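Local structure of esterase A (Caulobacter crescentus, 5GKV) at residues Pro159-Pro171 against Leu305-Trp318. The protein probably acts as a serine esterase of the beta-lactamase and penicillin-binding protein superfamily, hydrolysing ester substrates. Sequence-based numbering, arbitrary orientation.
Sequences PLFPIGSASGYHP and LRGRDLVLPYEISW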
ATOM      1  N   PRO A 159     -23.792  -2.638  -4.470  1.00 21.29           N
ATOM      2  CA  PRO A 159     -22.679  -3.582  -4.313  1.00 20.19           C
ATOM      3  C   PRO A 159     -22.753  -4.739  -5.297  1.00 19.57           C
ATOM      4  O   PRO A 159     -23.830  -5.248  -5.617  1.00 19.57           O
ATOM      5  CB  PRO A 159     -22.839  -4.093  -2.878  1.00 19.70           C
ATOM      6  CG  PRO A 159     -23.711  -3.082  -2.190  1.00 24.75           C
ATOM      7  CD  PRO A 159     -24.572  -2.457  -3.233  1.00 26.08           C
ATOM      8  N   LEU A 160     -21.578  -5.190  -5.721  1.00 19.90           N
ATOM      9  CA  LEU A 160     -21.454  -6.291  -6.673  1.00 18.22           C
ATOM     10  C   LEU A 160     -21.517  -7.666  -6.022  1.00 16.29           C
ATOM     11  O   LEU A 160     -21.549  -8.663  -6.749  1.00 16.78           O
ATOM     12  CB  LEU A 160     -20.136  -6.158  -7.451  1.00 17.27           C
ATOM     13  CG  LEU A 160     -20.007  -4.943  -8.371  1.00 17.40           C
ATOM     14  CD1 LEU A 160     -18.523  -4.634  -8.611  1.00 25.43           C
ATOM     15  CD2 LEU A 160     -20.713  -5.225  -9.690  1.00 18.14           C
ATOM     16  N   PHE A 161     -21.481  -7.751  -4.698  1.00 15.70           N
ATOM     17  CA  PHE A 161     -21.491  -9.021  -3.981  1.00 17.80           C
ATOM     18  C   PHE A 161     -21.810  -8.741  -2.505  1.00 18.78           C
ATOM     19  O   PHE A 161     -21.731  -7.588  -2.059  1.00 21.84           O
ATOM     20  CB  PHE A 161     -20.154  -9.780  -4.135  1.00 18.79           C
ATOM     21  CG  PHE A 161     -18.920  -8.956  -3.823  1.00 18.50           C
ATOM     22  CD1 PHE A 161     -18.440  -8.860  -2.522  1.00 17.91           C
ATOM     23  CD2 PHE A 161     -18.232  -8.313  -4.844  1.00 17.00           C
ATOM     24  CE1 PHE A 161     -17.280  -8.103  -2.233  1.00 18.79           C
ATOM     25  CE2 PHE A 161     -17.066  -7.557  -4.581  1.00 19.74           C
ATOM     26  CZ  PHE A 161     -16.594  -7.460  -3.273  1.00 18.79           C
ATOM     27  N   PRO A 162     -22.204  -9.765  -1.749  1.00 16.25           N
ATOM     28  CA  PRO A 162     -22.706  -9.523  -0.393  1.00 22.43           C
ATOM     29  C   PRO A 162     -21.583  -9.293   0.602  1.00 23.09           C
ATOM     30  O   PRO A 162     -20.462  -9.790   0.442  1.00 20.45           O
ATOM     31  CB  PRO A 162     -23.459 -10.818  -0.054  1.00 21.82           C
ATOM     32  CG  PRO A 162     -23.636 -11.535  -1.327  1.00 21.15           C
ATOM     33  CD  PRO A 162     -22.488 -11.146  -2.192  1.00 17.76           C
ATOM     34  N   ILE A 163     -21.915  -8.516   1.639  1.00 23.29           N
ATOM     35  CA  ILE A 163     -21.052  -8.409   2.806  1.00 22.74           C
ATOM     36  C   ILE A 163     -20.841  -9.794   3.404  1.00 25.42           C
ATOM     37  O   ILE A 163     -21.774 -10.610   3.469  1.00 25.57           O
ATOM     38  CB  ILE A 163     -21.672  -7.465   3.853  1.00 23.55           C
ATOM     39  CG1 ILE A 163     -21.771  -6.017   3.343  1.00 24.44           C
ATOM     40  CG2 ILE A 163     -20.871  -7.538   5.147  1.00 20.47           C
ATOM     41  CD1 ILE A 163     -20.431  -5.258   3.370  1.00 22.77           C
ATOM     42  N   GLY A 164     -19.609 -10.064   3.851  1.00 23.44           N
ATOM     43  CA  GLY A 164     -19.303 -11.298   4.558  1.00 20.98           C
ATOM     44  C   GLY A 164     -19.402 -12.549   3.712  1.00 26.95           C
ATOM     45  O   GLY A 164     -19.666 -13.634   4.242  1.00 23.87           O
ATOM     46  N   SER A 165     -19.220 -12.425   2.401  1.00 24.01           N
ATOM     47  CA  SER A 165     -19.200 -13.592   1.534  1.00 20.75           C
ATOM     48  C   SER A 165     -17.746 -13.897   1.207  1.00 25.04           C
ATOM     49  O   SER A 165     -17.125 -14.752   1.848  1.00 24.36           O
ATOM     50  CB  SER A 165     -20.040 -13.356   0.271  1.00 21.39           C
ATOM     51  OG  SER A 165     -19.616 -12.213  -0.465  1.00 19.09           O
ATOM     52  N   ALA A 166     -17.192 -13.197   0.222  1.00 24.07           N
ATOM     53  CA  ALA A 166     -15.761 -13.213  -0.034  1.00 23.04           C
ATOM     54  C   ALA A 166     -15.300 -11.780  -0.261  1.00 23.85           C
ATOM     55  O   ALA A 166     -16.054 -10.942  -0.773  1.00 18.51           O
ATOM     56  CB  ALA A 166     -15.404 -14.103  -1.239  1.00 24.03           C
ATOM     57  N   SER A 167     -14.068 -11.487   0.156  1.00 20.41           N
ATOM     58  CA  SER A 167     -13.499 -10.191  -0.191  1.00 17.74           C
ATOM     59  C   SER A 167     -13.316 -10.105  -1.702  1.00 19.80           C
ATOM     60  O   SER A 167     -13.107 -11.113  -2.389  1.00 18.91           O
ATOM     61  CB  SER A 167     -12.157  -9.969   0.531  1.00 20.10           C
ATOM     62  OG  SER A 167     -11.224 -10.980   0.173  1.00 20.78           O
ATOM     63  N   GLY A 168     -13.476  -8.895  -2.228  1.00 16.80           N
ATOM     64  CA  GLY A 168     -13.225  -8.629  -3.631  1.00 18.25           C
ATOM     65  C   GLY A 168     -12.407  -7.360  -3.752  1.00 17.13           C
ATOM     66  O   GLY A 168     -12.946  -6.249  -3.754  1.00 16.44           O
ATOM     67  N   TYR A 169     -11.098  -7.538  -3.829  1.00 17.34           N
ATOM     68  CA  TYR A 169     -10.148  -6.436  -3.737  1.00 17.85           C
ATOM     69  C   TYR A 169     -10.553  -5.252  -4.608  1.00 16.10           C
ATOM     70  O   TYR A 169     -10.890  -5.414  -5.781  1.00 18.76           O
ATOM     71  CB  TYR A 169      -8.778  -6.960  -4.148  1.00 16.31           C
ATOM     72  CG  TYR A 169      -7.666  -5.932  -4.128  1.00 17.66           C
ATOM     73  CD1 TYR A 169      -7.220  -5.388  -2.929  1.00 18.51           C
ATOM     74  CD2 TYR A 169      -7.023  -5.554  -5.306  1.00 20.29           C
ATOM     75  CE1 TYR A 169      -6.166  -4.459  -2.907  1.00 19.38           C
ATOM     76  CE2 TYR A 169      -5.971  -4.643  -5.293  1.00 21.29           C
ATOM     77  CZ  TYR A 169      -5.558  -4.102  -4.095  1.00 19.59           C
ATOM     78  OH  TYR A 169      -4.523  -3.209  -4.101  1.00 18.38           O
ATOM     79  N   HIS A 170     -10.552  -4.056  -4.007  1.00 17.10           N
ATOM     80  CA  HIS A 170     -10.875  -2.782  -4.638  1.00 16.87           C
ATOM     81  C   HIS A 170      -9.573  -2.075  -5.020  1.00 19.14           C
ATOM     82  O   HIS A 170      -9.044  -1.317  -4.195  1.00 17.74           O
ATOM     83  CB  HIS A 170     -11.646  -1.869  -3.679  1.00 15.58           C
ATOM     84  CG  HIS A 170     -13.000  -2.371  -3.255  1.00 15.93           C
ATOM     85  ND1 HIS A 170     -13.269  -3.696  -2.979  1.00 17.56           N
ATOM     86  CD2 HIS A 170     -14.150  -1.697  -3.005  1.00 15.69           C
ATOM     87  CE1 HIS A 170     -14.532  -3.818  -2.603  1.00 16.33           C
ATOM     88  NE2 HIS A 170     -15.086  -2.618  -2.605  1.00 18.02           N
ATOM     89  N   PRO A 171      -9.019  -2.270  -6.224  1.00 19.00           N
ATOM     90  CA  PRO A 171      -7.659  -1.744  -6.474  1.00 17.13           C
ATOM     91  C   PRO A 171      -7.576  -0.221  -6.516  1.00 18.19           C
ATOM     92  O   PRO A 171      -6.553   0.334  -6.106  1.00 20.76           O
ATOM     93  CB  PRO A 171      -7.274  -2.373  -7.821  1.00 18.30           C
ATOM     94  CG  PRO A 171      -8.569  -2.670  -8.490  1.00 21.05           C
ATOM     95  CD  PRO A 171      -9.538  -3.026  -7.377  1.00 16.59           C
ATOM     96  N   LEU A 305     -11.708 -11.154   7.671  1.00 26.94           N
ATOM     97  CA  LEU A 305     -12.147 -12.358   6.984  1.00 24.38           C
ATOM     98  C   LEU A 305     -10.972 -12.930   6.207  1.00 29.90           C
ATOM     99  O   LEU A 305      -9.965 -12.249   5.970  1.00 24.90           O
ATOM    100  CB  LEU A 305     -13.325 -12.093   6.052  1.00 25.24           C
ATOM    101  CG  LEU A 305     -13.049 -11.512   4.673  1.00 24.11           C
ATOM    102  CD1 LEU A 305     -14.312 -11.668   3.811  1.00 23.93           C
ATOM    103  CD2 LEU A 305     -12.598 -10.054   4.757  1.00 29.07           C
ATOM    104  N   ARG A 306     -11.132 -14.190   5.796  1.00 27.33           N
ATOM    105  CA  ARG A 306     -10.086 -14.933   5.110  1.00 25.17           C
ATOM    106  C   ARG A 306     -10.720 -15.901   4.122  1.00 27.65           C
ATOM    107  O   ARG A 306     -11.757 -16.499   4.413  1.00 26.98           O
ATOM    108  CB  ARG A 306      -9.210 -15.690   6.112  1.00 24.62           C
ATOM    109  CG  ARG A 306      -8.182 -16.585   5.460  1.00 28.76           C
ATOM    110  CD  ARG A 306      -7.306 -17.253   6.487  1.00 25.61           C
ATOM    111  NE  ARG A 306      -6.609 -18.389   5.898  1.00 36.19           N
ATOM    112  CZ  ARG A 306      -5.663 -19.085   6.513  1.00 30.60           C
ATOM    113  NH1 ARG A 306      -5.282 -18.741   7.735  1.00 30.40           N
ATOM    114  NH2 ARG A 306      -5.092 -20.115   5.896  1.00 28.58           N
ATOM    115  N   GLY A 307     -10.098 -16.050   2.970  1.00 25.10           N
ATOM    116  CA  GLY A 307     -10.607 -16.933   1.938  1.00 27.61           C
ATOM    117  C   GLY A 307     -10.174 -16.431   0.580  1.00 28.08           C
ATOM    118  O   GLY A 307      -9.433 -15.451   0.458  1.00 23.35           O
ATOM    119  N   ARG A 308     -10.641 -17.144  -0.448  1.00 20.26           N
ATOM    120  CA  ARG A 308     -10.333 -16.772  -1.824  1.00 24.75           C
ATOM    121  C   ARG A 308     -10.903 -15.399  -2.149  1.00 22.83           C
ATOM    122  O   ARG A 308     -12.101 -15.157  -1.992  1.00 22.48           O
ATOM    123  CB  ARG A 308     -10.912 -17.794  -2.809  1.00 25.04           C
ATOM    124  CG  ARG A 308     -10.047 -17.957  -4.049  1.00 36.27           C
ATOM    125  CD  ARG A 308      -8.883 -18.873  -3.693  1.00 35.42           C
ATOM    126  NE  ARG A 308      -7.762 -18.788  -4.619  1.00 43.77           N
ATOM    127  CZ  ARG A 308      -6.577 -19.337  -4.374  1.00 35.90           C
ATOM    128  NH1 ARG A 308      -6.383 -19.996  -3.232  1.00 33.90           N
ATOM    129  NH2 ARG A 308      -5.595 -19.231  -5.260  1.00 47.71           N
ATOM    130  N   ASP A 309     -10.052 -14.511  -2.638  1.00 18.84           N
ATOM    131  CA  ASP A 309     -10.519 -13.189  -3.016  1.00 24.40           C
ATOM    132  C   ASP A 309     -11.151 -13.247  -4.396  1.00 22.37           C
ATOM    133  O   ASP A 309     -10.683 -13.973  -5.279  1.00 22.44           O
ATOM    134  CB  ASP A 309      -9.359 -12.191  -2.996  1.00 20.71           C
ATOM    135  CG  ASP A 309      -9.827 -10.752  -3.051  1.00 19.05           C
ATOM    136  OD1 ASP A 309     -10.014 -10.146  -1.977  1.00 18.46           O
ATOM    137  OD2 ASP A 309      -9.976 -10.218  -4.168  1.00 18.76           O
ATOM    138  N   LEU A 310     -12.233 -12.485  -4.581  1.00 20.85           N
ATOM    139  CA  LEU A 310     -12.936 -12.496  -5.857  1.00 19.97           C
ATOM    140  C   LEU A 310     -12.142 -11.821  -6.968  1.00 24.49           C
ATOM    141  O   LEU A 310     -12.425 -12.059  -8.150  1.00 21.51           O
ATOM    142  CB  LEU A 310     -14.300 -11.818  -5.718  1.00 21.46           C
ATOM    143  CG  LEU A 310     -15.265 -12.444  -4.709  1.00 16.87           C
ATOM    144  CD1 LEU A 310     -16.472 -11.531  -4.449  1.00 17.53           C
ATOM    145  CD2 LEU A 310     -15.695 -13.819  -5.248  1.00 25.21           C
ATOM    146  N   VAL A 311     -11.158 -10.994  -6.621  1.00 20.12           N
ATOM    147  CA  VAL A 311     -10.429 -10.177  -7.582  1.00 22.82           C
ATOM    148  C   VAL A 311      -8.957 -10.579  -7.653  1.00 23.77           C
ATOM    149  O   VAL A 311      -8.437 -10.885  -8.730  1.00 21.98           O
ATOM    150  CB  VAL A 311     -10.575  -8.667  -7.256  1.00 21.48           C
ATOM    151  CG1 VAL A 311      -9.743  -7.826  -8.211  1.00 20.84           C
ATOM    152  CG2 VAL A 311     -12.052  -8.246  -7.320  1.00 17.61           C
ATOM    153  N   LEU A 312      -8.275 -10.592  -6.521  1.00 21.18           N
ATOM    154  CA  LEU A 312      -6.898 -11.075  -6.506  1.00 21.43           C
ATOM    155  C   LEU A 312      -6.900 -12.597  -6.441  1.00 23.35           C
ATOM    156  O   LEU A 312      -7.635 -13.178  -5.636  1.00 21.10           O
ATOM    157  CB  LEU A 312      -6.118 -10.485  -5.330  1.00 22.36           C
ATOM    158  CG  LEU A 312      -5.979  -8.956  -5.356  1.00 22.82           C
ATOM    159  CD1 LEU A 312      -5.276  -8.434  -4.096  1.00 21.49           C
ATOM    160  CD2 LEU A 312      -5.239  -8.481  -6.594  1.00 25.49           C
ATOM    161  N   PRO A 313      -6.144 -13.264  -7.284  1.00 26.13           N
ATOM    162  CA  PRO A 313      -6.212 -14.735  -7.374  1.00 26.31           C
ATOM    163  C   PRO A 313      -5.412 -15.432  -6.276  1.00 31.97           C
ATOM    164  O   PRO A 313      -4.452 -16.175  -6.541  1.00 26.35           O
ATOM    165  CB  PRO A 313      -5.652 -15.004  -8.779  1.00 27.07           C
ATOM    166  CG  PRO A 313      -4.693 -13.884  -9.029  1.00 27.86           C
ATOM    167  CD  PRO A 313      -5.307 -12.666  -8.344  1.00 27.48           C
ATOM    168  N   TYR A 314      -5.829 -15.214  -5.026  1.00 23.00           N
ATOM    169  CA  TYR A 314      -5.127 -15.705  -3.848  1.00 26.63           C
ATOM    170  C   TYR A 314      -6.113 -15.898  -2.713  1.00 27.28           C
ATOM    171  O   TYR A 314      -7.146 -15.223  -2.643  1.00 24.92           O
ATOM    172  CB  TYR A 314      -4.041 -14.732  -3.346  1.00 22.86           C
ATOM    173  CG  TYR A 314      -2.954 -14.372  -4.341  1.00 26.16           C
ATOM    174  CD1 TYR A 314      -1.722 -15.020  -4.332  1.00 29.37           C
ATOM    175  CD2 TYR A 314      -3.146 -13.346  -5.253  1.00 24.59           C
ATOM    176  CE1 TYR A 314      -0.724 -14.670  -5.238  1.00 25.50           C
ATOM    177  CE2 TYR A 314      -2.166 -12.990  -6.151  1.00 29.65           C
ATOM    178  CZ  TYR A 314      -0.955 -13.655  -6.142  1.00 29.77           C
ATOM    179  OH  TYR A 314       0.017 -13.281  -7.047  1.00 28.33           O
ATOM    180  N   GLU A 315      -5.762 -16.797  -1.798  1.00 23.43           N
ATOM    181  CA  GLU A 315      -6.353 -16.784  -0.468  1.00 26.71           C
ATOM    182  C   GLU A 315      -5.716 -15.645   0.327  1.00 22.31           C
ATOM    183  O   GLU A 315      -4.490 -15.603   0.477  1.00 24.28           O
ATOM    184  CB  GLU A 315      -6.140 -18.121   0.242  1.00 27.01           C
ATOM    185  CG  GLU A 315      -7.137 -18.344   1.368  1.00 30.19           C
ATOM    186  CD  GLU A 315      -6.673 -19.324   2.446  1.00 36.34           C
ATOM    187  OE1 GLU A 315      -5.959 -20.308   2.135  1.00 42.58           O
ATOM    188  OE2 GLU A 315      -7.036 -19.100   3.622  1.00 42.11           O
ATOM    189  N   ILE A 316      -6.537 -14.717   0.818  1.00 22.07           N
ATOM    190  CA  ILE A 316      -6.064 -13.540   1.542  1.00 21.22           C
ATOM    191  C   ILE A 316      -6.765 -13.458   2.889  1.00 23.42           C
ATOM    192  O   ILE A 316      -7.977 -13.697   2.996  1.00 21.84           O
ATOM    193  CB  ILE A 316      -6.283 -12.237   0.734  1.00 18.39           C
ATOM    194  CG1 ILE A 316      -5.537 -12.317  -0.600  1.00 21.69           C
ATOM    195  CG2 ILE A 316      -5.859 -10.986   1.552  1.00 17.58           C
ATOM    196  CD1 ILE A 316      -5.822 -11.141  -1.547  1.00 26.23           C
ATOM    197  N   SER A 317      -5.988 -13.134   3.920  1.00 21.08           N
ATOM    198  CA  SER A 317      -6.498 -12.759   5.231  1.00 17.96           C
ATOM    199  C   SER A 317      -6.393 -11.238   5.318  1.00 21.03           C
ATOM    200  O   SER A 317      -5.289 -10.687   5.283  1.00 18.43           O
ATOM    201  CB  SER A 317      -5.690 -13.440   6.335  1.00 19.90           C
ATOM    202  OG  SER A 317      -6.026 -12.966   7.636  1.00 18.63           O
ATOM    203  N   TRP A 318      -7.536 -10.565   5.400  1.00 17.99           N
ATOM    204  CA  TRP A 318      -7.591  -9.105   5.444  1.00 18.58           C
ATOM    205  C   TRP A 318      -7.798  -8.615   6.870  1.00 18.78           C
ATOM    206  O   TRP A 318      -8.709  -9.089   7.562  1.00 19.99           O
ATOM    207  CB  TRP A 318      -8.735  -8.573   4.580  1.00 20.27           C
ATOM    208  CG  TRP A 318      -8.517  -8.630   3.100  1.00 19.51           C
ATOM    209  CD1 TRP A 318      -9.185  -9.416   2.200  1.00 18.63           C
ATOM    210  CD2 TRP A 318      -7.596  -7.835   2.341  1.00 15.96           C
ATOM    211  NE1 TRP A 318      -8.724  -9.167   0.931  1.00 20.18           N
ATOM    212  CE2 TRP A 318      -7.747  -8.200   0.991  1.00 18.71           C
ATOM    213  CE3 TRP A 318      -6.651  -6.848   2.680  1.00 16.95           C
ATOM    214  CZ2 TRP A 318      -6.986  -7.626  -0.029  1.00 19.39           C
ATOM    215  CZ3 TRP A 318      -5.894  -6.278   1.668  1.00 17.23           C
ATOM    216  CH2 TRP A 318      -6.067  -6.664   0.328  1.00 20.04           C
TER
HETATM  217  O   HOH W   1     -10.654 -12.666   2.228  1.00 21.72           O
HETATM  218  O   HOH W   2     -12.670 -14.099   0.950  1.00 21.97           O
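Y169, which probably leads the Y-x-x segment that corresponds to the second motif of serine beta-lactamases, is anchored beside the probable active site by the loop that joins strands 305-306 and 315-318. The buried D309 carboxylate does most of this work. Its OD2 receives Y169 N through the syn lone pair in a nearly straight bond (2.9 Å, 177°), and also takes V311 N (2.8 Å) and L312 N on the anti side, closing an Asx turn in its own loop. OD1 accepts S167 OG at 2.6 Å, and all three anti-side donors lie about 30° out of the carboxylate plane; the same hydroxyl lies at the edge of the W318 indole. Both carboxylate oxygens are thus engaged, which fixes the rotation of the group and would probably favour its charged form. L310 N donates to S167 O at 2.7 Å; one water links S167 OG to I316 O, a second S167 N to R308 O.

With CG anti to its backbone N (chi1 179°), the Y169 ring points away from the D309 carboxylate, and L312 CD1 lies over one face, 3.7 Å from the centroid, in a CH-pi contact. The W318 six-membered ring meets it rim to rim, with nearly parallel but offset planes. V311 CG2 presses on Y169 O (3.4 Å), a buried carbonyl oxygen without a polar partner. Farther along, L310 CD1 sits over a face of F161 while its CG meets A166 CB.

Y169 OH hydrogen-bonds K83 NZ and the side chain touches S80, consistent with the S-x-x-K and tyrosine arrangement of class C beta-lactamases and related esterases.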